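Local atomic coordinates of hydrolase, NUDIX family (PDB entry 3F6A), a protein that probably hydrolyses the pyrophosphate linkage of a nucleoside diphosphate derivative or a related compound, its own substrate being unknown. Residues Lys28-Leu33 / Lys123-Glu128; Lys16-Leu21 / Thr108-Ser113. All coordinates share one frame; numbering follows the deposited sequence.

Interaction 1 (Lys28-Leu33 / Lys123-Glu128); sequences KKMLPL and KWYSKE
Met30, present as selenomethionine, folds its side chain round the phenol oxygen of Tyr125, and this pair makes up most of the contact. The hydroxyl sits against the bend of the chain: Met30 CE is 3.3 Å from Tyr125 OH, while Met30 CG lies 3.4 Å from the same oxygen. The selenium takes a smaller part, Met30 SE standing 4.0 Å from Tyr125 OH. The curl responsible comes from two successive turns, chi2 -50° and chi3 -76°, which turn the terminal methyl toward strand 122-125 and put both CG and CE beside the hydroxyl. That methyl meets the edge of the phenol near its plane, with Met30 CE 4.2 Å from Tyr125 CE2, so the aromatic face is not what Met30 covers. Both residues are buried, and both direct their CB atoms at the opposite segment. Strand 18-23 accounts for the spacing. In the mixed sheet of this Nudix domain it pairs antiparallel with strand 30-36 and also with strand 122-125; Lys123 and Tyr125 make backbone hydrogen bonds to Leu21 and Val19. The two segments therefore meet through side chains, and even their nearest CA atoms, those of Met30 and Lys123, are 8.7 Å apart. Leu23 of the intervening strand packs on Met30, and its Leu21 packs on Tyr125. Asn135 adds a backbone hydrogen bond to Met30, and Ile136 of the same loop touches its side chain. At the exposed margin, the side chain of Lys123 crosses that of Met30 at about a right angle. Its aliphatic base does the touching, Met30 CE being 4.2 Å from Lys123 CB and equally far from Lys123 CG.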
loop_
_atom_site.group_PDB
_atom_site.type_symbol
_atom_site.label_atom_id
_atom_site.label_comp_id
_atom_site.label_asym_id
_atom_site.label_seq_id
_atom_site.Cartn_x
_atom_site.Cartn_y
_atom_site.Cartn_z
ATOM N N LYS A 28 14.374 1.543 23.476
ATOM C CA LYS A 28 13.379 2.058 24.410
ATOM C C LYS A 28 12.422 3.054 23.750
ATOM O O LYS A 28 12.633 4.264 23.819
ATOM C CB LYS A 28 14.090 2.730 25.592
ATOM C CG LYS A 28 13.422 2.526 26.949
ATOM C CD LYS A 28 14.217 3.211 28.061
ATOM C CE LYS A 28 13.737 2.783 29.445
ATOM N NZ LYS A 28 12.297 3.081 29.677
ATOM N N LYS A 29 11.373 2.539 23.115
ATOM C CA LYS A 29 10.379 3.381 22.453
ATOM C C LYS A 29 9.101 2.582 22.204
ATOM O O LYS A 29 9.158 1.402 21.856
ATOM C CB LYS A 29 10.919 3.889 21.114
ATOM C CG LYS A 29 11.101 2.789 20.083
ATOM C CD LYS A 29 11.322 3.329 18.678
ATOM C CE LYS A 29 12.702 3.932 18.510
ATOM N NZ LYS A 29 12.995 4.167 17.069
HETATM N N MSE A 30 7.950 3.226 22.378
HETATM C CA MSE A 30 6.670 2.563 22.149
HETATM C C MSE A 30 6.352 2.516 20.653
HETATM O O MSE A 30 6.466 3.527 19.953
HETATM C CB MSE A 30 5.556 3.298 22.891
HETATM C CG MSE A 30 5.732 3.293 24.409
HETATM SE SE MSE A 30 6.061 1.519 25.144
HETATM C CE MSE A 30 4.273 0.833 25.035
ATOM N N LEU A 31 5.963 1.339 20.161
ATOM C CA LEU A 31 5.634 1.169 18.747
ATOM C C LEU A 31 4.438 0.244 18.558
ATOM O O LEU A 31 4.079 -0.528 19.458
ATOM C CB LEU A 31 6.826 0.578 17.991
ATOM C CG LEU A 31 8.133 1.371 17.913
ATOM C CD1 LEU A 31 9.196 0.502 17.257
ATOM C CD2 LEU A 31 7.920 2.667 17.129
ATOM N N PRO A 32 3.789 0.323 17.389
ATOM C CA PRO A 32 2.645 -0.556 17.156
ATOM C C PRO A 32 3.216 -1.935 16.896
ATOM O O PRO A 32 4.425 -2.075 16.704
ATOM C CB PRO A 32 2.004 0.041 15.912
ATOM C CG PRO A 32 3.187 0.589 15.162
ATOM C CD PRO A 32 3.974 1.259 16.269
ATOM N N LEU A 33 2.365 -2.953 16.909
ATOM C CA LEU A 33 2.830 -4.301 16.634
ATOM C C LEU A 33 3.222 -4.342 15.158
ATOM O O LEU A 33 2.789 -3.499 14.371
ATOM C CB LEU A 33 1.712 -5.317 16.899
ATOM C CG LEU A 33 1.022 -5.235 18.265
ATOM C CD1 LEU A 33 0.173 -6.495 18.494
ATOM C CD2 LEU A 33 2.075 -5.099 19.351
ATOM N N LYS A 123 0.977 -1.553 26.312
ATOM C CA LYS A 123 0.107 -0.597 26.975
ATOM C C LYS A 123 -0.984 -0.063 26.063
ATOM O O LYS A 123 -0.781 0.089 24.862
ATOM C CB LYS A 123 0.938 0.567 27.519
ATOM C CG LYS A 123 2.028 0.137 28.503
ATOM C CD LYS A 123 2.657 1.335 29.198
ATOM C CE LYS A 123 1.627 2.106 30.009
ATOM N NZ LYS A 123 2.210 3.313 30.672
ATOM N N TRP A 124 -2.149 0.212 26.641
ATOM C CA TRP A 124 -3.262 0.757 25.873
ATOM C C TRP A 124 -3.327 2.253 26.145
ATOM O O TRP A 124 -3.175 2.691 27.288
ATOM C CB TRP A 124 -4.578 0.093 26.269
ATOM C CG TRP A 124 -4.659 -1.361 25.887
ATOM C CD1 TRP A 124 -4.296 -2.437 26.647
ATOM C CD2 TRP A 124 -5.144 -1.888 24.650
ATOM N NE1 TRP A 124 -4.530 -3.605 25.958
ATOM C CE2 TRP A 124 -5.050 -3.296 24.729
ATOM C CE3 TRP A 124 -5.654 -1.308 23.479
ATOM C CZ2 TRP A 124 -5.449 -4.133 23.682
ATOM C CZ3 TRP A 124 -6.052 -2.139 22.440
ATOM C CH2 TRP A 124 -5.946 -3.538 22.549
ATOM N N TYR A 125 -3.553 3.036 25.096
ATOM C CA TYR A 125 -3.603 4.486 25.232
ATOM C C TYR A 125 -4.907 5.115 24.774
ATOM O O TYR A 125 -5.457 4.761 23.728
ATOM C CB TYR A 125 -2.461 5.122 24.437
ATOM C CG TYR A 125 -1.083 4.718 24.891
ATOM C CD1 TYR A 125 -0.310 5.572 25.675
ATOM C CD2 TYR A 125 -0.542 3.484 24.522
ATOM C CE1 TYR A 125 0.965 5.209 26.082
ATOM C CE2 TYR A 125 0.723 3.113 24.924
ATOM C CZ TYR A 125 1.475 3.978 25.701
ATOM O OH TYR A 125 2.739 3.610 26.095
ATOM N N SER A 126 -5.388 6.061 25.569
ATOM C CA SER A 126 -6.608 6.789 25.259
ATOM C C SER A 126 -6.180 7.952 24.375
ATOM O O SER A 126 -4.994 8.273 24.298
ATOM C CB SER A 126 -7.230 7.344 26.537
ATOM O OG SER A 126 -6.338 8.261 27.148
ATOM N N LYS A 127 -7.135 8.588 23.707
ATOM C CA LYS A 127 -6.788 9.719 22.860
ATOM C C LYS A 127 -6.159 10.782 23.757
ATOM O O LYS A 127 -5.347 11.588 23.306
ATOM C CB LYS A 127 -8.032 10.269 22.146
ATOM C CG LYS A 127 -7.751 11.474 21.257
ATOM C CD LYS A 127 -8.379 11.348 19.867
ATOM C CE LYS A 127 -9.901 11.288 19.903
ATOM N NZ LYS A 127 -10.429 9.974 20.377
ATOM N N GLU A 128 -6.527 10.762 25.037
ATOM C CA GLU A 128 -5.986 11.715 25.999
ATOM C C GLU A 128 -4.518 11.411 26.283
ATOM O O GLU A 128 -3.688 12.322 26.325
ATOM C CB GLU A 128 -6.788 11.685 27.302
ATOM C CG GLU A 128 -8.231 12.150 27.155
ATOM C CD GLU A 128 -8.844 12.588 28.476
ATOM O OE1 GLU A 128 -8.898 11.766 29.415
ATOM O OE2 GLU A 128 -9.270 13.760 28.575
#

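Interaction 2 (Lys16-Leu21 / Thr108-Ser113); sequences KDKVLL and TSFETS
The tight turn of the β-hairpin made by strands 7-15 and 18-23 meets the loop that follows strand 98-106 where Lys16 packs on Phe110. Lys16 and Asp17 form the turn, and the backbone of Lys16 (phi 48°, psi -101°) is close to the first corner of a type II′ turn. From there the Lys16 chain crosses the end of the phenyl ring at about a right angle. Lys16 CG and Lys16 CD each lie 3.2 Å from Phe110 CZ, short for carbon against carbon, so the fine placement of this exposed chain is doubtful. As modelled, bends at chi3 and chi4 then bring the amine round to the ring edge, in the ring plane, with Lys16 NZ 3.7 Å from Phe110 CZ. Lys18 comes to the neighbouring ring atom, its CB 3.9 Å from Phe110 CE1. Further along, Leu20 CD2 faces Thr112 CG2 at 4.4 Å, a looser methyl contact to which Leu57 and Leu122 add apolar surface. Trp124 also holds the loop, packing edge-to-face with Phe110 and donating its indole N-H to Phe110 O. The modelled position of the Lys16 ammonium, beside the ring edge, does not suggest a cation-pi pair; the lysines meet the outer end of the phenyl ring with their methylene groups, an apolar contact made by otherwise charged side chains.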
loop_
_atom_site.group_PDB
_atom_site.type_symbol
_atom_site.label_atom_id
_atom_site.label_comp_id
_atom_site.label_asym_id
_atom_site.label_seq_id
_atom_site.Cartn_x
_atom_site.Cartn_y
_atom_site.Cartn_z
ATOM N N LYS A 16 -12.271 -0.809 22.012
ATOM C CA LYS A 16 -13.203 0.207 22.495
ATOM C C LYS A 16 -12.652 1.620 22.296
ATOM O O LYS A 16 -12.707 2.144 21.185
ATOM C CB LYS A 16 -13.598 -0.026 23.965
ATOM C CG LYS A 16 -12.463 -0.211 24.940
ATOM C CD LYS A 16 -12.940 -0.011 26.369
ATOM C CE LYS A 16 -13.133 1.469 26.689
ATOM N NZ LYS A 16 -11.839 2.215 26.696
ATOM N N ASP A 17 -12.112 2.241 23.339
ATOM C CA ASP A 17 -11.589 3.595 23.183
ATOM C C ASP A 17 -10.081 3.764 23.388
ATOM O O ASP A 17 -9.609 4.866 23.684
ATOM C CB ASP A 17 -12.348 4.559 24.103
ATOM C CG ASP A 17 -13.836 4.600 23.799
ATOM O OD1 ASP A 17 -14.201 4.815 22.621
ATOM O OD2 ASP A 17 -14.645 4.417 24.738
ATOM N N LYS A 18 -9.320 2.685 23.212
ATOM C CA LYS A 18 -7.870 2.765 23.375
ATOM C C LYS A 18 -7.116 2.020 22.268
ATOM O O LYS A 18 -7.669 1.141 21.610
ATOM C CB LYS A 18 -7.460 2.222 24.754
ATOM C CG LYS A 18 -8.190 2.892 25.915
ATOM C CD LYS A 18 -7.492 2.658 27.243
ATOM C CE LYS A 18 -8.240 3.365 28.372
ATOM N NZ LYS A 18 -7.494 3.338 29.665
ATOM N N VAL A 19 -5.853 2.383 22.069
ATOM C CA VAL A 19 -5.023 1.757 21.044
ATOM C C VAL A 19 -3.797 1.130 21.702
ATOM O O VAL A 19 -3.264 1.668 22.667
ATOM C CB VAL A 19 -4.584 2.794 19.980
ATOM C CG1 VAL A 19 -3.847 3.939 20.651
ATOM C CG2 VAL A 19 -3.718 2.126 18.927
ATOM N N LEU A 20 -3.352 0.001 21.160
ATOM C CA LEU A 20 -2.221 -0.749 21.705
ATOM C C LEU A 20 -0.848 -0.497 21.094
ATOM O O LEU A 20 -0.699 -0.416 19.880
ATOM C CB LEU A 20 -2.521 -2.249 21.606
ATOM C CG LEU A 20 -1.386 -3.222 21.933
ATOM C CD1 LEU A 20 -1.074 -3.155 23.427
ATOM C CD2 LEU A 20 -1.798 -4.634 21.532
ATOM N N LEU A 21 0.160 -0.392 21.958
ATOM C CA LEU A 21 1.548 -0.198 21.531
ATOM C C LEU A 21 2.410 -1.075 22.433
ATOM O O LEU A 21 1.975 -1.461 23.513
ATOM C CB LEU A 21 1.980 1.265 21.706
ATOM C CG LEU A 21 1.243 2.368 20.944
ATOM C CD1 LEU A 21 1.733 3.726 21.426
ATOM C CD2 LEU A 21 1.474 2.222 19.446
ATOM N N THR A 108 -11.224 -7.449 20.521
ATOM C CA THR A 108 -12.243 -7.483 21.567
ATOM C C THR A 108 -11.873 -7.203 23.027
ATOM O O THR A 108 -12.676 -6.624 23.758
ATOM C CB THR A 108 -12.995 -8.819 21.521
ATOM O OG1 THR A 108 -12.066 -9.889 21.710
ATOM C CG2 THR A 108 -13.689 -8.990 20.181
ATOM N N SER A 109 -10.681 -7.596 23.465
ATOM C CA SER A 109 -10.301 -7.362 24.859
ATOM C C SER A 109 -8.921 -6.744 25.039
ATOM O O SER A 109 -8.058 -6.856 24.173
ATOM C CB SER A 109 -10.364 -8.668 25.649
ATOM O OG SER A 109 -9.435 -9.603 25.137
ATOM N N PHE A 110 -8.725 -6.100 26.185
ATOM C CA PHE A 110 -7.459 -5.455 26.507
ATOM C C PHE A 110 -6.424 -6.478 26.931
ATOM O O PHE A 110 -5.232 -6.186 26.951
ATOM C CB PHE A 110 -7.634 -4.460 27.656
ATOM C CG PHE A 110 -8.425 -3.242 27.297
ATOM C CD1 PHE A 110 -8.034 -2.432 26.238
ATOM C CD2 PHE A 110 -9.535 -2.871 28.053
ATOM C CE1 PHE A 110 -8.734 -1.265 25.939
ATOM C CE2 PHE A 110 -10.239 -1.706 27.761
ATOM C CZ PHE A 110 -9.835 -0.902 26.702
ATOM N N GLU A 111 -6.879 -7.673 27.280
ATOM C CA GLU A 111 -5.962 -8.705 27.734
ATOM C C GLU A 111 -5.019 -9.120 26.614
ATOM O O GLU A 111 -5.448 -9.358 25.488
ATOM C CB GLU A 111 -6.739 -9.921 28.239
ATOM C CG GLU A 111 -5.990 -10.722 29.286
ATOM C CD GLU A 111 -6.748 -11.955 29.732
ATOM O OE1 GLU A 111 -7.946 -11.830 30.079
ATOM O OE2 GLU A 111 -6.138 -13.049 29.742
ATOM N N THR A 112 -3.734 -9.215 26.932
ATOM C CA THR A 112 -2.737 -9.598 25.940
ATOM C C THR A 112 -1.807 -10.665 26.476
ATOM O O THR A 112 -1.574 -10.750 27.676
ATOM C CB THR A 112 -1.909 -8.383 25.508
ATOM O OG1 THR A 112 -1.380 -7.732 26.669
ATOM C CG2 THR A 112 -2.781 -7.400 24.752
ATOM N N SER A 113 -1.275 -11.480 25.574
ATOM C CA SER A 113 -0.370 -12.557 25.957
ATOM C C SER A 113 0.686 -12.764 24.870
ATOM O O SER A 113 0.531 -13.620 24.008
ATOM C CB SER A 113 -1.176 -13.845 26.154
ATOM O OG SER A 113 -0.337 -14.927 26.501
#

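In the fold
The centres of the two contacts lie 10 Å apart on the same side of the chain's centre, and both reach one mixed sheet, interaction 2 through strand 18-23. Along the chain their segments alternate: 16-21, 28-33, 108-113, 123-128. Strand 18-23 belongs to interaction 2 and lies between the strands of interaction 1, while Trp124, on strand 122-125, joins the loop of interaction 2 to that strand. Segments early in the domain are thus interlocked with segments late in it. The intervening chain includes helix 43-55, which carries much of the Nudix signature sequence and so probably contributes to catalysis; the contacts themselves are structural packing.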